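Local coordinates for protein oxidase/hydroxylase (Streptomyces hygroscopicus subsp. hygroscopicus, PDB 4XCA) that is probably a 2-oxoglutarate-dependent oxygenase that carries out oxidative chemistry in orthosomycin biosynthesis, binding a metal ion and 2-oxoglutarate, at residues L83-G88 with F222-T227. Sequence-based numbering, arbitrary orientation.
Sequences LRLLEG and FGYGPT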
loop_
_atom_site.group_PDB
_atom_site.type_symbol
_atom_site.label_atom_id
_atom_site.label_comp_id
_atom_site.label_asym_id
_atom_site.label_seq_id
_atom_site.Cartn_x
_atom_site.Cartn_y
_atom_site.Cartn_z
ATOM N N LEU A 83 -9.488 1.167 -21.398
ATOM C CA LEU A 83 -8.602 0.119 -21.855
ATOM C C LEU A 83 -7.994 0.383 -23.221
ATOM O O LEU A 83 -8.640 0.925 -24.111
ATOM C CB LEU A 83 -9.380 -1.201 -21.876
ATOM C CG LEU A 83 -8.650 -2.511 -21.644
ATOM C CD1 LEU A 83 -7.932 -2.461 -20.312
ATOM C CD2 LEU A 83 -9.643 -3.671 -21.677
ATOM N N ARG A 84 -6.746 -0.035 -23.387
ATOM C CA ARG A 84 -6.043 0.117 -24.650
ATOM C C ARG A 84 -5.234 -1.148 -24.979
ATOM O O ARG A 84 -4.598 -1.723 -24.097
ATOM C CB ARG A 84 -5.128 1.356 -24.590
ATOM C CG ARG A 84 -4.138 1.427 -25.733
ATOM C CD ARG A 84 -3.266 2.658 -25.727
ATOM N NE ARG A 84 -2.888 2.971 -27.100
ATOM C CZ ARG A 84 -2.049 3.930 -27.460
ATOM N NH1 ARG A 84 -1.460 4.690 -26.547
ATOM N NH2 ARG A 84 -1.799 4.126 -28.746
ATOM N N LEU A 85 -5.272 -1.590 -26.239
ATOM C CA LEU A 85 -4.412 -2.684 -26.696
ATOM C C LEU A 85 -2.961 -2.214 -26.827
ATOM O O LEU A 85 -2.638 -1.383 -27.669
ATOM C CB LEU A 85 -4.898 -3.244 -28.034
ATOM C CG LEU A 85 -4.066 -4.400 -28.606
ATOM C CD1 LEU A 85 -4.087 -5.611 -27.666
ATOM C CD2 LEU A 85 -4.577 -4.785 -29.981
ATOM N N LEU A 86 -2.081 -2.744 -25.991
ATOM C CA LEU A 86 -0.713 -2.243 -25.941
ATOM C C LEU A 86 0.208 -2.981 -26.920
ATOM O O LEU A 86 1.174 -2.411 -27.434
ATOM C CB LEU A 86 -0.177 -2.349 -24.518
ATOM C CG LEU A 86 -0.253 -1.084 -23.659
ATOM C CD1 LEU A 86 -1.238 -0.061 -24.163
ATOM C CD2 LEU A 86 -0.538 -1.439 -22.234
ATOM N N GLU A 87 -0.100 -4.254 -27.162
ATOM C CA GLU A 87 0.652 -5.086 -28.100
ATOM C C GLU A 87 -0.143 -6.347 -28.412
ATOM O O GLU A 87 -1.042 -6.731 -27.648
ATOM C CB GLU A 87 2.016 -5.461 -27.518
ATOM C CG GLU A 87 1.916 -6.215 -26.195
ATOM C CD GLU A 87 3.274 -6.502 -25.549
ATOM O OE1 GLU A 87 3.319 -6.560 -24.297
ATOM O OE2 GLU A 87 4.285 -6.678 -26.284
ATOM N N GLY A 88 0.204 -6.995 -29.518
ATOM C CA GLY A 88 -0.384 -8.269 -29.898
ATOM C C GLY A 88 0.565 -8.999 -30.824
ATOM O O GLY A 88 0.823 -8.534 -31.936
ATOM N N PHE A 222 -1.503 -10.995 -26.090
ATOM C CA PHE A 222 -2.100 -9.677 -26.208
ATOM C C PHE A 222 -1.931 -8.937 -24.896
ATOM O O PHE A 222 -2.360 -9.418 -23.855
ATOM C CB PHE A 222 -3.575 -9.793 -26.613
ATOM C CG PHE A 222 -3.771 -10.558 -27.881
ATOM C CD1 PHE A 222 -3.776 -9.897 -29.112
ATOM C CD2 PHE A 222 -3.881 -11.943 -27.854
ATOM C CE1 PHE A 222 -3.926 -10.601 -30.291
ATOM C CE2 PHE A 222 -4.020 -12.658 -29.023
ATOM C CZ PHE A 222 -4.052 -11.985 -30.256
ATOM N N GLY A 223 -1.280 -7.779 -24.959
ATOM C CA GLY A 223 -1.036 -6.968 -23.786
ATOM C C GLY A 223 -2.011 -5.814 -23.756
ATOM O O GLY A 223 -2.273 -5.190 -24.769
ATOM N N TYR A 224 -2.538 -5.527 -22.579
ATOM C CA TYR A 224 -3.482 -4.445 -22.397
ATOM C C TYR A 224 -3.071 -3.566 -21.221
ATOM O O TYR A 224 -2.457 -4.038 -20.262
ATOM C CB TYR A 224 -4.891 -4.992 -22.146
ATOM C CG TYR A 224 -5.395 -5.941 -23.204
ATOM C CD1 TYR A 224 -5.094 -7.304 -23.153
ATOM C CD2 TYR A 224 -6.195 -5.478 -24.244
ATOM C CE1 TYR A 224 -5.570 -8.175 -24.121
ATOM C CE2 TYR A 224 -6.676 -6.337 -25.210
ATOM C CZ TYR A 224 -6.371 -7.679 -25.143
ATOM O OH TYR A 224 -6.850 -8.508 -26.122
ATOM N N GLY A 225 -3.462 -2.298 -21.281
ATOM C CA GLY A 225 -3.262 -1.377 -20.178
ATOM C C GLY A 225 -4.174 -0.186 -20.344
ATOM O O GLY A 225 -5.078 -0.224 -21.173
ATOM N N PRO A 226 -3.941 0.883 -19.564
ATOM C CA PRO A 226 -4.763 2.095 -19.651
ATOM C C PRO A 226 -4.532 2.889 -20.938
ATOM O O PRO A 226 -3.472 2.779 -21.562
ATOM C CB PRO A 226 -4.311 2.915 -18.434
ATOM C CG PRO A 226 -3.524 1.939 -17.556
ATOM C CD PRO A 226 -2.887 1.021 -18.547
ATOM N N THR A 227 -5.521 3.694 -21.315
ATOM C CA THR A 227 -5.449 4.483 -22.534
ATOM C C THR A 227 -4.263 5.446 -22.575
ATOM O O THR A 227 -3.861 5.887 -23.648
ATOM C CB THR A 227 -6.760 5.274 -22.753
ATOM O OG1 THR A 227 -7.014 6.125 -21.629
ATOM C CG2 THR A 227 -7.923 4.307 -22.927
#
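A classic beta bulge interrupts the antiparallel pairing of Leu83-Gly88 with Phe222-Thr227: two residues, Leu86 and Glu87, stand opposite the single residue Gly223. Gly223 O takes a short bond from Leu86 N (2.7 Å), its donor tilted 32° from the carbonyl plane, and a weak one from Glu87 N (3.4 Å). Gly223 N closes the bulge with a bond to Glu87 O. Before the bulge on strand 83-93, Arg84 and Gly225 form a hydrogen-bonded pair, with Arg84 N to Gly225 O at 2.8 Å and Gly225 N returning a bond to Arg84 O.

At the bulge the side chain of Leu86 points toward the partner strand, and its CD2 sits tightly on the glycine backbone, 3.2 Å from Gly225 N, where a beta carbon on Gly225 would clash. On the sheet face of Leu85 and Tyr224, Leu85 CD1 lies over one face of the Tyr224 ring, 4.1 Å from its centroid, a CH-pi contact. The leucine reaches it with CG anti to the backbone N (chi1 -180°), while the ring carbon CG of Tyr224 stands anti to its own carbonyl carbon. Tyr224 OH bonds to Ala66 O in helix 60-67, and the ring packs on helix 69-79. A leucine in place of Tyr224 has neither ring nor hydroxyl, and would probably leave Leu85 CD1 without its CH-pi partner and Ala66 O without this bond.

On the other face Glu87 OE1 bonds to Tyr135 OH and makes a long, weak ion pair with Lys137, a 2-oxoglutarate-binding residue; the nearest atom of the glutamate side chain is about 8 Å from the nickel ion. The bulge thus lies between strands 83-93 and 217-226, neighbours in the larger sheet of the double-stranded beta helix, the cupin-type fold of PhyH-family oxygenases.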